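Local coordinates for putative Scyalone Dehydratase (Novosphingobium aromaticivorans DSM 12444, PDB 3EF8), which probably acts as a lyase of the SnoaL-like, NTF2-like fold, perhaps dehydrating a scytalone-like substrate, at the interface of chains A and B. Coordinates in Å, arbitrary orientation; residue numbers count along the deposited sequence, not the author numbering. Chains: chain A/B, Putative Scyalone Dehydratase.

Contact 1: the interface of chains A and B. Residues chain A 75-78, 90; chain B 18, 21, 72-74.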
loop_
_atom_site.group_PDB
_atom_site.type_symbol
_atom_site.label_atom_id
_atom_site.label_comp_id
_atom_site.label_asym_id
_atom_site.label_seq_id
_atom_site.Cartn_x
_atom_site.Cartn_y
_atom_site.Cartn_z
ATOM N N SER A 75 -4.036 -2.240 0.544
ATOM C CA SER A 75 -2.984 -2.863 -0.230
ATOM C C SER A 75 -3.202 -4.372 -0.268
ATOM O O SER A 75 -4.136 -4.913 0.345
ATOM C CB SER A 75 -1.609 -2.576 0.392
ATOM O OG SER A 75 -1.458 -3.166 1.658
ATOM N N ASN A 76 -2.330 -5.070 -0.952
ATOM C CA ASN A 76 -2.321 -6.522 -0.929
ATOM C C ASN A 76 -3.649 -7.088 -1.417
ATOM O O ASN A 76 -4.114 -8.114 -0.867
ATOM C CB ASN A 76 -1.993 -7.065 0.481
ATOM C CG ASN A 76 -0.606 -6.699 0.968
ATOM O OD1 ASN A 76 -0.250 -5.540 1.039
ATOM N ND2 ASN A 76 0.163 -7.700 1.343
ATOM N N ILE A 77 -4.207 -6.503 -2.465
ATOM C CA ILE A 77 -5.533 -6.863 -2.972
ATOM C C ILE A 77 -5.460 -8.087 -3.883
ATOM O O ILE A 77 -4.747 -8.071 -4.855
ATOM C CB ILE A 77 -6.186 -5.683 -3.671
ATOM C CG1 ILE A 77 -6.436 -4.516 -2.661
ATOM C CG2 ILE A 77 -7.532 -6.097 -4.311
ATOM C CD1 ILE A 77 -6.833 -3.193 -3.289
ATOM N N CYS A 78 -6.174 -9.142 -3.490
ATOM C CA CYS A 78 -6.215 -10.469 -4.148
ATOM C C CYS A 78 -7.646 -10.714 -4.577
ATOM O O CYS A 78 -8.554 -10.693 -3.764
ATOM C CB CYS A 78 -5.790 -11.499 -3.136
ATOM S SG CYS A 78 -4.101 -11.263 -2.551
ATOM N N ARG A 90 -9.626 -10.537 -1.068
ATOM C CA ARG A 90 -8.918 -10.485 0.206
ATOM C C ARG A 90 -7.946 -9.344 0.109
ATOM O O ARG A 90 -7.269 -9.162 -0.911
ATOM C CB ARG A 90 -8.133 -11.760 0.494
ATOM C CG ARG A 90 -7.442 -11.772 1.852
ATOM C CD ARG A 90 -6.520 -12.973 1.999
ATOM N NE ARG A 90 -5.344 -12.821 1.167
ATOM C CZ ARG A 90 -4.723 -13.812 0.568
ATOM N NH1 ARG A 90 -5.190 -15.050 0.637
ATOM N NH2 ARG A 90 -3.633 -13.552 -0.104
ATOM N N PHE B 18 1.457 -11.336 -2.209
ATOM C CA PHE B 18 0.418 -11.079 -1.224
ATOM C C PHE B 18 0.058 -12.330 -0.493
ATOM O O PHE B 18 -0.178 -12.326 0.734
ATOM C CB PHE B 18 -0.819 -10.467 -1.857
ATOM C CG PHE B 18 -0.567 -9.161 -2.576
ATOM C CD1 PHE B 18 0.481 -8.317 -2.203
ATOM C CD2 PHE B 18 -1.390 -8.768 -3.618
ATOM C CE1 PHE B 18 0.716 -7.097 -2.885
ATOM C CE2 PHE B 18 -1.186 -7.573 -4.278
ATOM C CZ PHE B 18 -0.127 -6.746 -3.935
ATOM N N SER B 21 2.692 -12.769 2.182
ATOM C CA SER B 21 2.521 -11.882 3.342
ATOM C C SER B 21 1.344 -12.328 4.193
ATOM O O SER B 21 1.405 -12.257 5.424
ATOM C CB SER B 21 2.342 -10.459 2.897
ATOM O OG SER B 21 3.590 -9.960 2.526
ATOM N N HIS B 72 1.772 -7.209 7.474
ATOM C CA HIS B 72 2.619 -6.834 6.357
ATOM C C HIS B 72 1.789 -6.163 5.270
ATOM O O HIS B 72 0.780 -6.648 4.815
ATOM C CB HIS B 72 3.300 -8.063 5.776
ATOM C CG HIS B 72 4.375 -8.613 6.628
ATOM N ND1 HIS B 72 4.123 -9.314 7.796
ATOM C CD2 HIS B 72 5.722 -8.513 6.535
ATOM C CE1 HIS B 72 5.273 -9.616 8.379
ATOM N NE2 HIS B 72 6.265 -9.163 7.626
ATOM N N HIS B 73 2.294 -5.003 4.881
ATOM C CA HIS B 73 1.669 -4.133 3.908
ATOM C C HIS B 73 2.692 -3.930 2.793
ATOM O O HIS B 73 3.710 -3.273 2.984
ATOM C CB HIS B 73 1.341 -2.777 4.573
ATOM C CG HIS B 73 0.528 -2.924 5.827
ATOM N ND1 HIS B 73 -0.817 -2.604 5.870
ATOM C CD2 HIS B 73 0.845 -3.432 7.042
ATOM C CE1 HIS B 73 -1.283 -2.925 7.079
ATOM N NE2 HIS B 73 -0.305 -3.444 7.794
ATOM N N ASN B 74 2.402 -4.460 1.612
ATOM C CA ASN B 74 3.338 -4.489 0.499
ATOM C C ASN B 74 2.824 -3.616 -0.591
ATOM O O ASN B 74 1.666 -3.791 -1.012
ATOM C CB ASN B 74 3.447 -5.908 -0.028
ATOM C CG ASN B 74 3.900 -6.875 1.037
ATOM O OD1 ASN B 74 3.098 -7.458 1.789
ATOM N ND2 ASN B 74 5.211 -7.076 1.100
HETATM O O HOH W 1 -0.419 -3.527 -2.669
HETATM O O HOH W 2 -2.314 -1.595 3.766
HETATM O O HOH W 3 -1.280 -10.134 2.030
#

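Contact 2: the interface of chains A and B. Residues chain A 78, 90, 111, 113, 131; chain B 15, 18-19, 22.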
loop_
_atom_site.group_PDB
_atom_site.type_symbol
_atom_site.label_atom_id
_atom_site.label_comp_id
_atom_site.label_asym_id
_atom_site.label_seq_id
_atom_site.Cartn_x
_atom_site.Cartn_y
_atom_site.Cartn_z
ATOM N N CYS A 78 -6.174 -9.142 -3.490
ATOM C CA CYS A 78 -6.215 -10.469 -4.148
ATOM C C CYS A 78 -7.646 -10.714 -4.577
ATOM O O CYS A 78 -8.554 -10.693 -3.764
ATOM C CB CYS A 78 -5.790 -11.499 -3.136
ATOM S SG CYS A 78 -4.101 -11.263 -2.551
ATOM N N ARG A 90 -9.626 -10.537 -1.068
ATOM C CA ARG A 90 -8.918 -10.485 0.206
ATOM C C ARG A 90 -7.946 -9.344 0.109
ATOM O O ARG A 90 -7.269 -9.162 -0.911
ATOM C CB ARG A 90 -8.133 -11.760 0.494
ATOM C CG ARG A 90 -7.442 -11.772 1.852
ATOM C CD ARG A 90 -6.520 -12.973 1.999
ATOM N NE ARG A 90 -5.344 -12.821 1.167
ATOM C CZ ARG A 90 -4.723 -13.812 0.568
ATOM N NH1 ARG A 90 -5.190 -15.050 0.637
ATOM N NH2 ARG A 90 -3.633 -13.552 -0.104
ATOM N N GLN A 111 -7.572 -7.096 7.788
ATOM C CA GLN A 111 -7.805 -7.809 6.535
ATOM C C GLN A 111 -9.258 -7.674 6.178
ATOM O O GLN A 111 -10.121 -7.849 7.059
ATOM C CB GLN A 111 -7.476 -9.296 6.696
ATOM C CG GLN A 111 -6.113 -9.576 7.252
ATOM C CD GLN A 111 -5.905 -11.074 7.555
ATOM O OE1 GLN A 111 -6.891 -11.836 7.591
ATOM N NE2 GLN A 111 -4.670 -11.477 7.810
ATOM N N PHE A 113 -12.238 -9.387 3.900
ATOM C CA PHE A 113 -12.718 -10.499 3.092
ATOM C C PHE A 113 -14.049 -10.039 2.527
ATOM O O PHE A 113 -15.039 -9.960 3.243
ATOM C CB PHE A 113 -12.817 -11.791 3.894
ATOM C CG PHE A 113 -11.492 -12.426 4.152
ATOM C CD1 PHE A 113 -10.637 -11.909 5.103
ATOM C CD2 PHE A 113 -11.055 -13.484 3.390
ATOM C CE1 PHE A 113 -9.379 -12.450 5.282
ATOM C CE2 PHE A 113 -9.800 -14.025 3.614
ATOM C CZ PHE A 113 -8.989 -13.509 4.563
ATOM N N ARG A 131 -11.452 -8.594 9.378
ATOM C CA ARG A 131 -10.736 -9.402 10.359
ATOM C C ARG A 131 -9.611 -8.525 10.894
ATOM O O ARG A 131 -8.896 -7.897 10.144
ATOM C CB ARG A 131 -10.215 -10.708 9.767
ATOM C CG ARG A 131 -11.342 -11.566 9.222
ATOM C CD ARG A 131 -10.833 -12.896 8.708
ATOM N NE ARG A 131 -11.916 -13.616 8.063
ATOM C CZ ARG A 131 -11.761 -14.690 7.298
ATOM N NH1 ARG A 131 -10.553 -15.206 7.094
ATOM N NH2 ARG A 131 -12.820 -15.248 6.749
ATOM N N ARG B 15 -0.038 -11.313 -6.762
ATOM C CA ARG B 15 -0.835 -12.245 -5.970
ATOM C C ARG B 15 0.035 -13.165 -5.109
ATOM O O ARG B 15 -0.276 -13.423 -3.929
ATOM C CB ARG B 15 -1.777 -13.063 -6.883
ATOM C CG ARG B 15 -2.585 -14.126 -6.202
ATOM C CD ARG B 15 -3.347 -13.577 -4.992
ATOM N NE ARG B 15 -4.235 -14.574 -4.410
ATOM C CZ ARG B 15 -5.459 -14.854 -4.856
ATOM N NH1 ARG B 15 -5.999 -14.211 -5.884
ATOM N NH2 ARG B 15 -6.136 -15.808 -4.238
ATOM N N PHE B 18 1.457 -11.336 -2.209
ATOM C CA PHE B 18 0.418 -11.079 -1.224
ATOM C C PHE B 18 0.058 -12.330 -0.493
ATOM O O PHE B 18 -0.178 -12.326 0.734
ATOM C CB PHE B 18 -0.819 -10.467 -1.857
ATOM C CG PHE B 18 -0.567 -9.161 -2.576
ATOM C CD1 PHE B 18 0.481 -8.317 -2.203
ATOM C CD2 PHE B 18 -1.390 -8.768 -3.618
ATOM C CE1 PHE B 18 0.716 -7.097 -2.885
ATOM C CE2 PHE B 18 -1.186 -7.573 -4.278
ATOM C CZ PHE B 18 -0.127 -6.746 -3.935
ATOM N N ASP B 19 -0.004 -13.445 -1.197
ATOM C CA ASP B 19 -0.242 -14.721 -0.524
ATOM C C ASP B 19 0.855 -15.001 0.472
ATOM O O ASP B 19 0.634 -15.492 1.589
ATOM C CB ASP B 19 -0.253 -15.878 -1.531
ATOM C CG ASP B 19 -1.512 -15.923 -2.385
ATOM O OD1 ASP B 19 -2.567 -15.315 -2.060
ATOM O OD2 ASP B 19 -1.463 -16.623 -3.435
ATOM N N TYR B 22 0.308 -12.808 3.529
ATOM C CA TYR B 22 -0.875 -13.359 4.239
ATOM C C TYR B 22 -0.501 -14.572 5.079
ATOM O O TYR B 22 -0.764 -14.644 6.279
ATOM C CB TYR B 22 -2.006 -13.716 3.283
ATOM C CG TYR B 22 -3.240 -14.297 3.976
ATOM C CD1 TYR B 22 -4.061 -13.500 4.760
ATOM C CD2 TYR B 22 -3.569 -15.640 3.837
ATOM C CE1 TYR B 22 -5.141 -14.026 5.409
ATOM C CE2 TYR B 22 -4.628 -16.178 4.498
ATOM C CZ TYR B 22 -5.444 -15.374 5.248
ATOM O OH TYR B 22 -6.567 -15.938 5.881
HETATM O O HOH W 4 -7.788 -14.426 7.771
#

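Contact 3: the interface of chains A and B. Residues chain A 92-94, 109, 133-134; chain B 71-73, 94, 96.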
loop_
_atom_site.group_PDB
_atom_site.type_symbol
_atom_site.label_atom_id
_atom_site.label_comp_id
_atom_site.label_asym_id
_atom_site.label_seq_id
_atom_site.Cartn_x
_atom_site.Cartn_y
_atom_site.Cartn_z
ATOM N N VAL A 92 -5.514 -6.169 2.579
ATOM C CA VAL A 92 -4.959 -5.645 3.829
ATOM C C VAL A 92 -5.273 -4.172 3.954
ATOM O O VAL A 92 -5.326 -3.439 2.960
ATOM C CB VAL A 92 -3.435 -5.888 3.901
ATOM C CG1 VAL A 92 -2.797 -5.190 5.114
ATOM C CG2 VAL A 92 -3.140 -7.378 3.946
ATOM N N VAL A 93 -5.571 -3.750 5.186
ATOM C CA VAL A 93 -5.849 -2.350 5.488
ATOM C C VAL A 93 -5.041 -1.863 6.662
ATOM O O VAL A 93 -4.840 -2.570 7.639
ATOM C CB VAL A 93 -7.384 -2.087 5.684
ATOM C CG1 VAL A 93 -7.928 -2.832 6.887
ATOM C CG2 VAL A 93 -7.656 -0.615 5.798
ATOM N N LEU A 94 -4.536 -0.645 6.512
ATOM C CA LEU A 94 -3.960 0.159 7.581
ATOM C C LEU A 94 -4.884 1.385 7.701
ATOM O O LEU A 94 -5.052 2.141 6.757
ATOM C CB LEU A 94 -2.548 0.606 7.265
ATOM C CG LEU A 94 -1.869 1.509 8.275
ATOM C CD1 LEU A 94 -1.617 0.768 9.584
ATOM C CD2 LEU A 94 -0.539 2.007 7.649
ATOM N N TYR A 109 -4.919 -2.466 12.078
ATOM C CA TYR A 109 -4.232 -3.332 11.105
ATOM C C TYR A 109 -5.186 -4.459 10.798
ATOM O O TYR A 109 -5.544 -5.213 11.694
ATOM C CB TYR A 109 -2.948 -3.889 11.652
ATOM C CG TYR A 109 -1.988 -2.874 12.192
ATOM C CD1 TYR A 109 -1.041 -2.253 11.390
ATOM C CD2 TYR A 109 -2.052 -2.531 13.540
ATOM C CE1 TYR A 109 -0.146 -1.324 11.915
ATOM C CE2 TYR A 109 -1.143 -1.646 14.079
ATOM C CZ TYR A 109 -0.205 -1.034 13.260
ATOM O OH TYR A 109 0.703 -0.141 13.803
ATOM N N THR A 133 -6.252 -7.883 12.593
ATOM C CA THR A 133 -4.947 -8.447 12.857
ATOM C C THR A 133 -4.409 -7.993 14.179
ATOM O O THR A 133 -3.888 -8.781 14.960
ATOM C CB THR A 133 -3.979 -8.037 11.716
ATOM O OG1 THR A 133 -4.611 -8.366 10.483
ATOM C CG2 THR A 133 -2.606 -8.713 11.829
HETATM N N MSE A 134 -4.576 -6.701 14.434
HETATM C CA MSE A 134 -4.259 -6.101 15.707
HETATM C C MSE A 134 -4.610 -4.654 15.639
HETATM O O MSE A 134 -4.914 -4.116 14.576
HETATM C CB MSE A 134 -2.807 -6.288 16.065
HETATM C CG MSE A 134 -1.881 -5.897 15.006
HETATM SE SE MSE A 134 -0.262 -6.956 15.235
HETATM C CE MSE A 134 0.871 -5.598 14.683
ATOM N N SER B 71 1.701 -7.691 10.854
ATOM C CA SER B 71 0.941 -7.172 9.749
ATOM C C SER B 71 1.898 -6.652 8.681
ATOM O O SER B 71 2.724 -5.815 8.960
ATOM C CB SER B 71 0.039 -6.044 10.234
ATOM O OG SER B 71 -0.910 -5.670 9.258
ATOM N N HIS B 72 1.772 -7.209 7.474
ATOM C CA HIS B 72 2.619 -6.834 6.357
ATOM C C HIS B 72 1.789 -6.163 5.270
ATOM O O HIS B 72 0.780 -6.648 4.815
ATOM C CB HIS B 72 3.300 -8.063 5.776
ATOM C CG HIS B 72 4.375 -8.613 6.628
ATOM N ND1 HIS B 72 4.123 -9.314 7.796
ATOM C CD2 HIS B 72 5.722 -8.513 6.535
ATOM C CE1 HIS B 72 5.273 -9.616 8.379
ATOM N NE2 HIS B 72 6.265 -9.163 7.626
ATOM N N HIS B 73 2.294 -5.003 4.881
ATOM C CA HIS B 73 1.669 -4.133 3.908
ATOM C C HIS B 73 2.692 -3.930 2.793
ATOM O O HIS B 73 3.710 -3.273 2.984
ATOM C CB HIS B 73 1.341 -2.777 4.573
ATOM C CG HIS B 73 0.528 -2.924 5.827
ATOM N ND1 HIS B 73 -0.817 -2.604 5.870
ATOM C CD2 HIS B 73 0.845 -3.432 7.042
ATOM C CE1 HIS B 73 -1.283 -2.925 7.079
ATOM N NE2 HIS B 73 -0.305 -3.444 7.794
ATOM N N LEU B 94 6.006 -2.336 4.676
ATOM C CA LEU B 94 5.770 -1.867 6.034
ATOM C C LEU B 94 5.361 -3.122 6.825
ATOM O O LEU B 94 4.375 -3.772 6.511
ATOM C CB LEU B 94 4.664 -0.834 6.098
ATOM C CG LEU B 94 4.279 -0.322 7.472
ATOM C CD1 LEU B 94 5.418 0.483 8.091
ATOM C CD2 LEU B 94 3.002 0.547 7.315
ATOM N N ILE B 96 4.701 -4.618 10.719
ATOM C CA ILE B 96 4.517 -4.303 12.152
ATOM C C ILE B 96 4.487 -5.619 12.911
ATOM O O ILE B 96 3.833 -6.538 12.543
ATOM C CB ILE B 96 3.249 -3.510 12.387
ATOM C CG1 ILE B 96 3.221 -2.207 11.548
ATOM C CG2 ILE B 96 3.125 -3.137 13.891
ATOM C CD1 ILE B 96 2.582 -2.403 10.139
HETATM O O HOH W 5 -3.310 -6.966 8.464
#

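Contact 1: the interface of chains A and B
An asparagine-to-asparagine clasp joins the two copies of strand 69-81, with A:Asn76 inserted between B:Asn74 and the ring of B:Phe18 on helix 3-25. The A:Asn76 amide reads one residue twice. Its OD1 accepts the backbone N of B:Asn74 at 2.9 Å, in the carbonyl plane and on a lone pair, in a nearly straight bond (174° at H). Its ND2 donates to the side-chain oxygen OD1 of B:Asn74 at 3.0 Å, also on a lone pair. Each amide oxygen is gripped again from its own chain by a donor tilted from the carbonyl plane: A:Ser75 OG reaches A:Asn76 OD1 at 2.7 Å, and B:Ser21 OG reaches B:Asn74 OD1 at 2.7 Å. These bonds fix the flip of both amides. Beneath the clasp A:Asn76 CA rests over the middle of the B:Phe18 ring, 3.4 Å from its centroid, while A:Cys78 SG packs on B:Phe18 CB at 3.4 Å. Three waters extend the network, linking A:Asn76 N to B:Asn74 O, A:Asn76 ND2 to the backbone O of B:Phe18, and A:Ser75 OG to B:His73 ND1. Within the deposited assembly the site appears to act as a directional polar anchor that would help set strand against strand and helix.

Contact 2: the interface of chains A and B
Neighbouring extended strands of chain A present A:Cys78, A:Arg90 and A:Gln111 to one flank of chain B helix 3-25, whose turns bring B:Arg15, B:Asp19 and B:Tyr22 against them. A:Arg90 leaves its strand with CG anti to the backbone N (chi1 -177°) and bends at chi3, which lays its guanidinium flat along the B:Tyr22 ring. The two planes lie 4° apart, with CG of the tyrosine 3.7 Å above the guanidinium plane. From this stack NH2 of A:Arg90 makes a salt bridge to OD1 of B:Asp19 at 2.8 Å, using the anti lone pair. The same oxygen takes B:Arg15 NE at 3.0 Å from its syn side, so one carboxylate oxygen is shared by two guanidiniums and would partly offset their mutual repulsion. An alanine in place of A:Arg90 would probably leave B:Asp19 without its mate across the interface and uncover a face of the B:Tyr22 ring. A:Cys78 lies against B:Arg15, with SG 3.4 Å from CD and CB above the guanidinium rim. Beyond the stack A:Gln111 brings its amide to the edge of B:Tyr22, and A:Phe113 meets the tyrosine tip to tip. Water 4, 2.7 Å from B:Tyr22 OH, also binds A:Gln111 OE1 and A:Arg131 NH1.

Contact 3: the interface of chains A and B
A:Tyr109 runs across B:Ser71, B:His73 and B:Ile96, and each step along it finds a different neighbour. Its CB faces the hydroxyl OG of B:Ser71 at 3.6 Å, and with CG anti to the carbonyl carbon (chi1 -53°) the ring is carried over toward B:Ile96. CD1 comes near NE2 of B:His73, which lies at the ring's edge and in its plane. CE1 is pressed against CD1 of B:Ile96 at 3.4 Å, with CG1 of the same isoleucine close by. CZ and the phenol OH at the tip run on beside B:Ile96 CG2. That methyl is wedged from another direction by CE of A:Met134, a selenomethionine, at 3.4 Å, a tight contact. B:His73 is held on its own side by B:Ser71 OG, which is hydrogen-bonded to NE2 at 2.7 Å and would fix the rotation of the imidazole. CG1 of A:Val92 lies to one side of the imidazole plane, just beyond the ND1-CE1 rim and 3.4 Å from CE1; A:Leu94 CB lies to the other side, so the two flank that rim. A:Leu94 and B:Leu94 touch through their CD2 methyls at 3.8 Å. Polar linkage between the chains runs through water 5, which binds A:Thr133 OG1 and B:Ser71 OG. The site lies where chain A strands 86-99, 106-119 and 127-136 face chain B strands 69-81 and 86-99, sheet against sheet.

The contacts form one continuous band between chains A and B. Contact 1 and contact 2 have C-alpha centres about 5 Å apart and share A:Cys78, A:Arg90 and B:Phe18, so the clasp passes into the salt-bridged helix face. Contact 3 lies about 9 Å from contact 1, with B:His72 and B:His73 in common, and about 11 Å from contact 2. Chain B uses helix 3-25 in contacts 1 and 2 and strand 69-81 in contacts 1 and 3, while chain A strand 86-99 runs through all three. Polar anchoring and apolar packing are likely to act together within the deposited assembly, whose biological relevance the structure alone does not show.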